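RNA-dependent RNA Polymerase (PDB 6TZ0) synthesises RNA on an RNA template, transcribing the double-stranded viral genome into plus strands and probably making the complementary minus strands in new cores. Local coordinates at residues 83-88 and 103-108; 112-117 and 125-130; 871-876 and 1018-1023. All coordinates share one frame; numbering follows the deposited sequence.

Contact 1: residues 83-88 and 103-108; sequences PSDYPL and YLVTFR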
loop_
_atom_site.group_PDB
_atom_site.type_symbol
_atom_site.label_atom_id
_atom_site.label_comp_id
_atom_site.label_asym_id
_atom_site.label_seq_id
_atom_site.Cartn_x
_atom_site.Cartn_y
_atom_site.Cartn_z
ATOM N N PRO A 83 23.463 16.053 23.728
ATOM C CA PRO A 83 23.464 14.691 23.175
ATOM C C PRO A 83 22.541 13.720 23.895
ATOM O O PRO A 83 22.347 12.606 23.397
ATOM C CB PRO A 83 24.927 14.262 23.310
ATOM C CG PRO A 83 25.444 15.069 24.440
ATOM C CD PRO A 83 24.748 16.391 24.361
ATOM N N SER A 84 21.968 14.091 25.036
ATOM C CA SER A 84 20.998 13.244 25.713
ATOM C C SER A 84 19.578 13.468 25.217
ATOM O O SER A 84 18.649 12.869 25.763
ATOM C CB SER A 84 21.053 13.465 27.226
ATOM O OG SER A 84 20.583 14.752 27.570
ATOM N N ASP A 85 19.382 14.323 24.210
ATOM C CA ASP A 85 18.083 14.403 23.556
ATOM C C ASP A 85 17.832 13.207 22.656
ATOM O O ASP A 85 16.673 12.888 22.374
ATOM C CB ASP A 85 17.963 15.679 22.722
ATOM C CG ASP A 85 17.920 16.930 23.564
ATOM O OD1 ASP A 85 17.500 16.858 24.735
ATOM O OD2 ASP A 85 18.293 17.996 23.041
ATOM N N TYR A 86 18.887 12.542 22.199
ATOM C CA TYR A 86 18.773 11.351 21.362
ATOM C C TYR A 86 19.605 10.232 21.976
ATOM O O TYR A 86 20.687 9.905 21.476
ATOM C CB TYR A 86 19.223 11.661 19.936
ATOM C CG TYR A 86 18.395 12.744 19.283
ATOM C CD1 TYR A 86 17.155 12.461 18.733
ATOM C CD2 TYR A 86 18.850 14.054 19.237
ATOM C CE1 TYR A 86 16.396 13.451 18.149
ATOM C CE2 TYR A 86 18.099 15.049 18.654
ATOM C CZ TYR A 86 16.873 14.742 18.112
ATOM O OH TYR A 86 16.119 15.730 17.523
ATOM N N PRO A 87 19.134 9.626 23.063
ATOM C CA PRO A 87 19.946 8.637 23.772
ATOM C C PRO A 87 19.979 7.305 23.035
ATOM O O PRO A 87 19.252 7.072 22.072
ATOM C CB PRO A 87 19.230 8.498 25.114
ATOM C CG PRO A 87 17.829 8.780 24.794
ATOM C CD PRO A 87 17.828 9.814 23.719
ATOM N N LEU A 88 20.846 6.425 23.511
ATOM C CA LEU A 88 20.947 5.072 22.996
ATOM C C LEU A 88 20.770 4.087 24.142
ATOM O O LEU A 88 20.634 4.469 25.306
ATOM C CB LEU A 88 22.286 4.833 22.299
ATOM C CG LEU A 88 22.639 5.687 21.087
ATOM C CD1 LEU A 88 23.958 5.226 20.517
ATOM C CD2 LEU A 88 21.552 5.631 20.055
ATOM N N TYR A 103 11.657 13.741 16.773
ATOM C CA TYR A 103 11.774 14.723 15.712
ATOM C C TYR A 103 12.878 15.706 16.076
ATOM O O TYR A 103 13.590 15.530 17.067
ATOM C CB TYR A 103 10.418 15.397 15.462
ATOM C CG TYR A 103 9.395 14.465 14.837
ATOM C CD1 TYR A 103 9.320 14.309 13.465
ATOM C CD2 TYR A 103 8.535 13.715 15.623
ATOM C CE1 TYR A 103 8.411 13.458 12.889
ATOM C CE2 TYR A 103 7.625 12.848 15.058
ATOM C CZ TYR A 103 7.569 12.725 13.689
ATOM O OH TYR A 103 6.664 11.874 13.107
ATOM N N LEU A 104 13.025 16.746 15.261
ATOM C CA LEU A 104 14.139 17.681 15.382
ATOM C C LEU A 104 13.911 18.616 16.564
ATOM O O LEU A 104 12.985 19.433 16.550
ATOM C CB LEU A 104 14.300 18.451 14.072
ATOM C CG LEU A 104 15.516 19.312 13.715
ATOM C CD1 LEU A 104 15.332 20.727 14.152
ATOM C CD2 LEU A 104 16.768 18.758 14.364
ATOM N N VAL A 105 14.748 18.483 17.586
ATOM C CA VAL A 105 14.745 19.387 18.731
ATOM C C VAL A 105 15.340 20.721 18.293
ATOM O O VAL A 105 16.160 20.777 17.375
ATOM C CB VAL A 105 15.530 18.736 19.892
ATOM C CG1 VAL A 105 15.493 19.552 21.172
ATOM C CG2 VAL A 105 14.995 17.361 20.163
ATOM N N THR A 106 14.889 21.813 18.905
ATOM C CA THR A 106 15.395 23.142 18.579
ATOM C C THR A 106 16.711 23.399 19.309
ATOM O O THR A 106 16.776 23.287 20.537
ATOM C CB THR A 106 14.357 24.197 18.944
ATOM O OG1 THR A 106 13.141 23.919 18.246
ATOM C CG2 THR A 106 14.837 25.570 18.548
ATOM N N PHE A 107 17.753 23.739 18.551
ATOM C CA PHE A 107 19.049 24.115 19.103
ATOM C C PHE A 107 19.746 25.036 18.107
ATOM O O PHE A 107 19.230 25.310 17.023
ATOM C CB PHE A 107 19.892 22.878 19.456
ATOM C CG PHE A 107 20.081 21.911 18.318
ATOM C CD1 PHE A 107 21.146 22.031 17.449
ATOM C CD2 PHE A 107 19.203 20.862 18.138
ATOM C CE1 PHE A 107 21.313 21.142 16.415
ATOM C CE2 PHE A 107 19.363 19.973 17.100
ATOM C CZ PHE A 107 20.420 20.117 16.239
ATOM N N ARG A 108 20.920 25.528 18.489
ATOM C CA ARG A 108 21.690 26.413 17.624
ATOM C C ARG A 108 22.376 25.606 16.531
ATOM O O ARG A 108 22.953 24.551 16.794
ATOM C CB ARG A 108 22.713 27.197 18.445
ATOM C CG ARG A 108 23.512 28.212 17.648
ATOM C CD ARG A 108 24.440 29.015 18.532
ATOM N NE ARG A 108 25.444 28.180 19.178
ATOM C CZ ARG A 108 26.607 27.844 18.633
ATOM N NH1 ARG A 108 26.934 28.279 17.426
ATOM N NH2 ARG A 108 27.447 27.076 19.303
#

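Contact 2: residues 112-117 and 125-130; sequences LTNTYE and LHAALD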
loop_
_atom_site.group_PDB
_atom_site.type_symbol
_atom_site.label_atom_id
_atom_site.label_comp_id
_atom_site.label_asym_id
_atom_site.label_seq_id
_atom_site.Cartn_x
_atom_site.Cartn_y
_atom_site.Cartn_z
ATOM N N LEU A 112 26.052 21.619 16.681
ATOM C CA LEU A 112 26.148 20.192 16.404
ATOM C C LEU A 112 27.493 19.918 15.743
ATOM O O LEU A 112 27.745 20.367 14.622
ATOM C CB LEU A 112 24.987 19.743 15.523
ATOM C CG LEU A 112 24.883 18.250 15.231
ATOM C CD1 LEU A 112 24.702 17.477 16.513
ATOM C CD2 LEU A 112 23.730 17.990 14.292
ATOM N N THR A 113 28.357 19.188 16.443
ATOM C CA THR A 113 29.742 18.989 16.037
ATOM C C THR A 113 30.049 17.503 15.942
ATOM O O THR A 113 30.004 16.792 16.950
ATOM C CB THR A 113 30.707 19.642 17.032
ATOM O OG1 THR A 113 30.520 19.058 18.327
ATOM C CG2 THR A 113 30.483 21.148 17.114
ATOM N N ASN A 114 30.382 17.044 14.738
ATOM C CA ASN A 114 30.813 15.664 14.519
ATOM C C ASN A 114 32.321 15.624 14.723
ATOM O O ASN A 114 33.101 15.690 13.773
ATOM C CB ASN A 114 30.422 15.183 13.127
ATOM C CG ASN A 114 30.326 13.667 13.028
ATOM O OD1 ASN A 114 29.851 13.140 12.025
ATOM N ND2 ASN A 114 30.735 12.966 14.078
ATOM N N THR A 115 32.737 15.514 15.979
ATOM C CA THR A 115 34.148 15.467 16.329
ATOM C C THR A 115 34.664 14.048 16.506
ATOM O O THR A 115 35.746 13.865 17.071
ATOM C CB THR A 115 34.403 16.254 17.615
ATOM O OG1 THR A 115 33.685 15.648 18.695
ATOM C CG2 THR A 115 33.946 17.695 17.455
ATOM N N TYR A 116 33.925 13.051 16.045
ATOM C CA TYR A 116 34.278 11.662 16.284
ATOM C C TYR A 116 35.072 11.079 15.120
ATOM O O TYR A 116 34.993 11.539 13.980
ATOM C CB TYR A 116 33.024 10.831 16.525
ATOM C CG TYR A 116 32.321 11.145 17.821
ATOM C CD1 TYR A 116 32.762 10.595 19.015
ATOM C CD2 TYR A 116 31.210 11.977 17.850
ATOM C CE1 TYR A 116 32.124 10.867 20.203
ATOM C CE2 TYR A 116 30.567 12.259 19.036
ATOM C CZ TYR A 116 31.029 11.699 20.208
ATOM O OH TYR A 116 30.391 11.974 21.393
ATOM N N GLU A 117 35.860 10.060 15.442
ATOM C CA GLU A 117 36.594 9.303 14.442
ATOM C C GLU A 117 35.612 8.540 13.558
ATOM O O GLU A 117 34.581 8.084 14.048
ATOM C CB GLU A 117 37.540 8.332 15.148
ATOM C CG GLU A 117 38.483 7.547 14.265
ATOM C CD GLU A 117 39.368 6.626 15.071
ATOM O OE1 GLU A 117 39.191 6.576 16.304
ATOM O OE2 GLU A 117 40.239 5.957 14.476
ATOM N N LEU A 125 25.975 8.338 14.160
ATOM C CA LEU A 125 24.863 9.036 14.794
ATOM C C LEU A 125 24.886 10.529 14.487
ATOM O O LEU A 125 23.853 11.110 14.139
ATOM C CB LEU A 125 24.904 8.778 16.298
ATOM C CG LEU A 125 23.785 9.222 17.233
ATOM C CD1 LEU A 125 23.656 8.194 18.304
ATOM C CD2 LEU A 125 24.122 10.534 17.887
ATOM N N HIS A 126 26.054 11.165 14.582
ATOM C CA HIS A 126 26.116 12.592 14.293
ATOM C C HIS A 126 26.055 12.897 12.802
ATOM O O HIS A 126 25.556 13.963 12.425
ATOM C CB HIS A 126 27.358 13.194 14.940
ATOM C CG HIS A 126 27.235 13.355 16.422
ATOM N ND1 HIS A 126 26.631 14.447 17.002
ATOM C CD2 HIS A 126 27.578 12.531 17.440
ATOM C CE1 HIS A 126 26.648 14.311 18.316
ATOM N NE2 HIS A 126 27.215 13.155 18.607
ATOM N N ALA A 127 26.498 11.978 11.940
ATOM C CA ALA A 127 26.263 12.157 10.508
ATOM C C ALA A 127 24.780 12.060 10.177
ATOM O O ALA A 127 24.270 12.816 9.339
ATOM C CB ALA A 127 27.053 11.123 9.711
ATOM N N ALA A 128 24.059 11.169 10.860
ATOM C CA ALA A 128 22.623 11.070 10.642
ATOM C C ALA A 128 21.876 12.267 11.212
ATOM O O ALA A 128 20.871 12.690 10.638
ATOM C CB ALA A 128 22.091 9.780 11.247
ATOM N N LEU A 129 22.344 12.836 12.323
ATOM C CA LEU A 129 21.690 14.034 12.840
ATOM C C LEU A 129 21.987 15.255 11.977
ATOM O O LEU A 129 21.137 16.148 11.856
ATOM C CB LEU A 129 22.099 14.271 14.288
ATOM C CG LEU A 129 21.532 13.196 15.214
ATOM C CD1 LEU A 129 22.071 13.345 16.602
ATOM C CD2 LEU A 129 20.022 13.237 15.232
ATOM N N ASP A 130 23.172 15.300 11.359
ATOM C CA ASP A 130 23.446 16.297 10.328
ATOM C C ASP A 130 22.489 16.142 9.153
ATOM O O ASP A 130 21.963 17.137 8.638
ATOM C CB ASP A 130 24.895 16.163 9.855
ATOM C CG ASP A 130 25.361 17.337 8.992
ATOM O OD1 ASP A 130 24.613 18.309 8.808
ATOM O OD2 ASP A 130 26.492 17.279 8.472
#

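Contact 3: residues 871-876 and 1018-1023; sequences KRRLLY and ALHLYE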
loop_
_atom_site.group_PDB
_atom_site.type_symbol
_atom_site.label_atom_id
_atom_site.label_comp_id
_atom_site.label_asym_id
_atom_site.label_seq_id
_atom_site.Cartn_x
_atom_site.Cartn_y
_atom_site.Cartn_z
ATOM N N LYS A 871 -9.464 27.428 -23.491
ATOM C CA LYS A 871 -8.643 28.593 -23.185
ATOM C C LYS A 871 -8.221 29.359 -24.437
ATOM O O LYS A 871 -7.737 30.490 -24.326
ATOM C CB LYS A 871 -7.410 28.163 -22.393
ATOM C CG LYS A 871 -7.726 27.589 -21.033
ATOM C CD LYS A 871 -8.340 28.639 -20.136
ATOM C CE LYS A 871 -7.312 29.673 -19.745
ATOM N NZ LYS A 871 -7.876 30.676 -18.807
ATOM N N ARG A 872 -8.397 28.774 -25.625
ATOM C CA ARG A 872 -8.046 29.458 -26.865
ATOM C C ARG A 872 -9.042 30.563 -27.205
ATOM O O ARG A 872 -8.709 31.483 -27.958
ATOM C CB ARG A 872 -7.937 28.426 -27.995
ATOM C CG ARG A 872 -7.385 28.953 -29.302
ATOM C CD ARG A 872 -7.127 27.883 -30.324
ATOM N NE ARG A 872 -6.764 28.492 -31.600
ATOM C CZ ARG A 872 -5.532 28.860 -31.933
ATOM N NH1 ARG A 872 -5.306 29.411 -33.115
ATOM N NH2 ARG A 872 -4.524 28.672 -31.094
ATOM N N ARG A 873 -10.234 30.532 -26.607
ATOM C CA ARG A 873 -11.240 31.555 -26.853
ATOM C C ARG A 873 -10.847 32.911 -26.269
ATOM O O ARG A 873 -11.413 33.933 -26.671
ATOM C CB ARG A 873 -12.576 31.072 -26.282
ATOM C CG ARG A 873 -13.806 31.855 -26.690
ATOM C CD ARG A 873 -15.053 31.231 -26.117
ATOM N NE ARG A 873 -16.235 32.010 -26.453
ATOM C CZ ARG A 873 -16.728 32.978 -25.689
ATOM N NH1 ARG A 873 -16.145 33.283 -24.542
ATOM N NH2 ARG A 873 -17.806 33.638 -26.070
ATOM N N LEU A 874 -9.875 32.952 -25.355
ATOM C CA LEU A 874 -9.411 34.230 -24.825
ATOM C C LEU A 874 -8.674 35.043 -25.883
ATOM O O LEU A 874 -8.718 36.280 -25.852
ATOM C CB LEU A 874 -8.518 33.994 -23.609
ATOM C CG LEU A 874 -8.086 35.220 -22.806
ATOM C CD1 LEU A 874 -9.295 35.884 -22.178
ATOM C CD2 LEU A 874 -7.062 34.842 -21.759
ATOM N N LEU A 875 -8.028 34.365 -26.840
ATOM C CA LEU A 875 -7.377 35.042 -27.960
ATOM C C LEU A 875 -8.373 35.826 -28.798
ATOM O O LEU A 875 -8.045 36.896 -29.319
ATOM C CB LEU A 875 -6.674 34.024 -28.855
ATOM C CG LEU A 875 -5.552 33.143 -28.321
ATOM C CD1 LEU A 875 -5.155 32.137 -29.391
ATOM C CD2 LEU A 875 -4.367 33.975 -27.901
ATOM N N TYR A 876 -9.587 35.310 -28.934
ATOM C CA TYR A 876 -10.633 35.967 -29.697
ATOM C C TYR A 876 -11.434 36.938 -28.852
ATOM O O TYR A 876 -11.943 37.931 -29.380
ATOM C CB TYR A 876 -11.552 34.910 -30.304
ATOM C CG TYR A 876 -10.865 34.058 -31.337
ATOM C CD1 TYR A 876 -10.786 34.472 -32.657
ATOM C CD2 TYR A 876 -10.268 32.855 -30.989
ATOM C CE1 TYR A 876 -10.156 33.701 -33.608
ATOM C CE2 TYR A 876 -9.628 32.081 -31.931
ATOM C CZ TYR A 876 -9.577 32.512 -33.239
ATOM O OH TYR A 876 -8.945 31.755 -34.191
ATOM N N ALA A 1018 -13.598 28.525 -35.611
ATOM C CA ALA A 1018 -14.712 29.446 -35.782
ATOM C C ALA A 1018 -15.804 29.199 -34.756
ATOM O O ALA A 1018 -16.665 30.061 -34.565
ATOM C CB ALA A 1018 -15.289 29.325 -37.190
ATOM N N LEU A 1019 -15.774 28.042 -34.087
ATOM C CA LEU A 1019 -16.732 27.727 -33.039
ATOM C C LEU A 1019 -16.532 28.557 -31.781
ATOM O O LEU A 1019 -17.410 28.552 -30.917
ATOM C CB LEU A 1019 -16.654 26.246 -32.676
ATOM C CG LEU A 1019 -17.102 25.246 -33.740
ATOM C CD1 LEU A 1019 -16.906 23.826 -33.258
ATOM C CD2 LEU A 1019 -18.550 25.488 -34.123
ATOM N N HIS A 1020 -15.409 29.260 -31.642
ATOM C CA HIS A 1020 -15.253 30.148 -30.501
ATOM C C HIS A 1020 -16.025 31.449 -30.657
ATOM O O HIS A 1020 -16.170 32.178 -29.676
ATOM C CB HIS A 1020 -13.781 30.487 -30.254
ATOM C CG HIS A 1020 -12.930 29.303 -29.924
ATOM N ND1 HIS A 1020 -12.154 28.665 -30.865
ATOM C CD2 HIS A 1020 -12.756 28.619 -28.770
ATOM C CE1 HIS A 1020 -11.521 27.653 -30.301
ATOM N NE2 HIS A 1020 -11.871 27.601 -29.029
ATOM N N LEU A 1021 -16.543 31.744 -31.847
ATOM C CA LEU A 1021 -17.114 33.059 -32.128
ATOM C C LEU A 1021 -18.595 33.081 -31.752
ATOM O O LEU A 1021 -19.493 32.960 -32.583
ATOM C CB LEU A 1021 -16.898 33.423 -33.590
ATOM C CG LEU A 1021 -15.431 33.416 -34.011
ATOM C CD1 LEU A 1021 -15.263 33.814 -35.459
ATOM C CD2 LEU A 1021 -14.636 34.316 -33.123
ATOM N N TYR A 1022 -18.836 33.244 -30.455
ATOM C CA TYR A 1022 -20.183 33.336 -29.920
ATOM C C TYR A 1022 -20.178 34.258 -28.713
ATOM O O TYR A 1022 -19.214 34.296 -27.949
ATOM C CB TYR A 1022 -20.740 31.951 -29.554
ATOM C CG TYR A 1022 -19.991 31.188 -28.487
ATOM C CD1 TYR A 1022 -18.938 30.356 -28.814
ATOM C CD2 TYR A 1022 -20.373 31.262 -27.159
ATOM C CE1 TYR A 1022 -18.262 29.650 -27.847
ATOM C CE2 TYR A 1022 -19.704 30.566 -26.188
ATOM C CZ TYR A 1022 -18.657 29.759 -26.536
ATOM O OH TYR A 1022 -18.001 29.063 -25.555
ATOM N N GLU A 1023 -21.268 35.003 -28.544
ATOM C CA GLU A 1023 -21.394 35.933 -27.433
ATOM C C GLU A 1023 -22.791 35.886 -26.838
ATOM O O GLU A 1023 -23.700 35.241 -27.360
ATOM C CB GLU A 1023 -21.037 37.364 -27.842
ATOM C CG GLU A 1023 -19.559 37.632 -27.754
ATOM C CD GLU A 1023 -19.085 37.627 -26.310
ATOM O OE1 GLU A 1023 -19.850 38.085 -25.433
ATOM O OE2 GLU A 1023 -17.969 37.143 -26.039
#

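Contact 1: residues 83-88 and 103-108
Tyr86 and Val105 meet where two arms of the long loop between helices 73-76 and 121-134, in the N-terminal region of the polymerase, fold back on each other. The joint is buried, and a hydrogen bond crosses it. The phenol hydroxyl of Tyr86 donates to the carbonyl oxygen of Tyr103, OH to O 2.6 Å, reaching it at a C=O...O angle of 134° and tilted 30° from the carbonyl plane. That oxygen lies at the edge of the Tyr86 ring, near its plane.

Val105 lies alongside the phenol end, its side chain running in the opposite direction; CG2 comes to 3.8 Å from CZ of Tyr86. The other methyl, CG1, rests 3.7 Å from OD2 of Asp85, a carboxylate oxygen whose charge is met by Lys79. The hydroxyl of Ser201 bonds to the backbone O of Val105 and the backbone N of Phe107. Tyr103 turns its side chain the other way, onto helix 242-248 and close to Arg485, a UTP-binding residue. The contact thus joins two parts of the long loop 77-120 through a tyrosine-to-carbonyl bond, next to the nucleotide site marked by that arginine.

Contact 2: residues 112-117 and 125-130
His126 meets three side chains of the facing loop: Leu112 and Tyr116 at the ring, Asn114 at CB. CD1 of Leu112 lies at the ring edge, near the ring plane, 3.6 Å from ND1 of His126. The ring of Tyr116 approaches the CD2-NE2 side of the imidazole, CE2 standing 3.4 Å from CD2 of His126; the two planes are inclined by only 26°, but the rings are slid apart, with centroids 5.3 Å from each other, and barely overlap. Asn114 deals with the root of the side chain, its amide flanking the methylene so that ND2 sits 3.5 Å from CB of His126, while OD1 is turned toward the backbone N of Ala127.

The loop 112-117 turns back to pack on helix 121-134, which follows it in the chain, and Asn114 is the centre of an inverse gamma turn in the loop. Here the chain comes closest to the helix, and the carbonyl oxygen of Thr113 is placed over one face of the imidazole, toward its rim; CD2 of Leu125 lies over the opposite face, also toward the rim.

Leu112 also sends CD2 to CB of Leu129, about one turn beyond His126 on the helix, at 4.1 Å. Both leucines touch Tyr81, earlier in the same loop, as well, and Tyr116 also touches Met122 and Tyr123 from the start of the helix.

Contact 3: residues 871-876 and 1018-1023
Arg873 provides most of the polar chemistry between the start of helix 873-878 and the turn that leads into strand 1022-1027. Its chain is extended from CG to NE, CG being anti to the backbone N (chi1 -167°), and it carries the guanidinium across to the turn. There NE donates a weak, bent hydrogen bond to the carbonyl oxygen of His1020, NE to O 3.2 Å. NH2 bonds to the carbonyl oxygen of Tyr1022, which lies at the guanidinium edge; the modelled length is very short and its exact value doubtful. Leu1021, between these two carbonyls, is the centre of an inverse gamma turn.

Charge adds two further interactions. NH2 of Arg873 forms a long salt bridge with OE2 of Glu1023, 3.5 Å apart. The guanidinium also sits over the face of the Tyr1022 ring as a cation-pi pair, CZ to ring centroid 4.0 Å, the side chains crossing at about a right angle and the two planes inclined by 35°. The hydroxyl of that tyrosine bonds to Tyr1139, and Phe1181 stacks with its ring.

Apolar and aromatic packing fills in beside the helix. CB of Arg873 rests 3.5 Å from CD2 of His1020. The rings of Tyr876 and His1020 are nearly parallel, at 9°, yet slid so far apart that they scarcely overlap, with centroids 5.9 Å from each other. CD1 of Tyr876 meets CD2 of Leu1021 at 3.9 Å, and Tyr876 OH bonds to Asp1017.

Two carbonyls, a carboxylate and an aromatic face thus converge on the buried Arg873, an environment that would be expected to favour its positive charge and to offset the nearby Arg1188.

Overall arrangement
Contacts 1 and 2 are neighbours in the N-terminal region, their centres about 12 Å apart. Leu88 and Tyr86 of contact 1 pack on the helix residues Leu125 and Leu129 of contact 2, while Phe107 meets Leu112 within the loop. Contact 1 is buried and includes a side-chain-to-backbone hydrogen bond; contact 2 is partly exposed and relies on packing round a histidine. Contact 3 lies on the opposite side of the chain's centre, in the C-terminal region, about 40 Å from contact 1 at the nearest atoms. Also buried, it joins segments more distant in sequence and is the one built on charge.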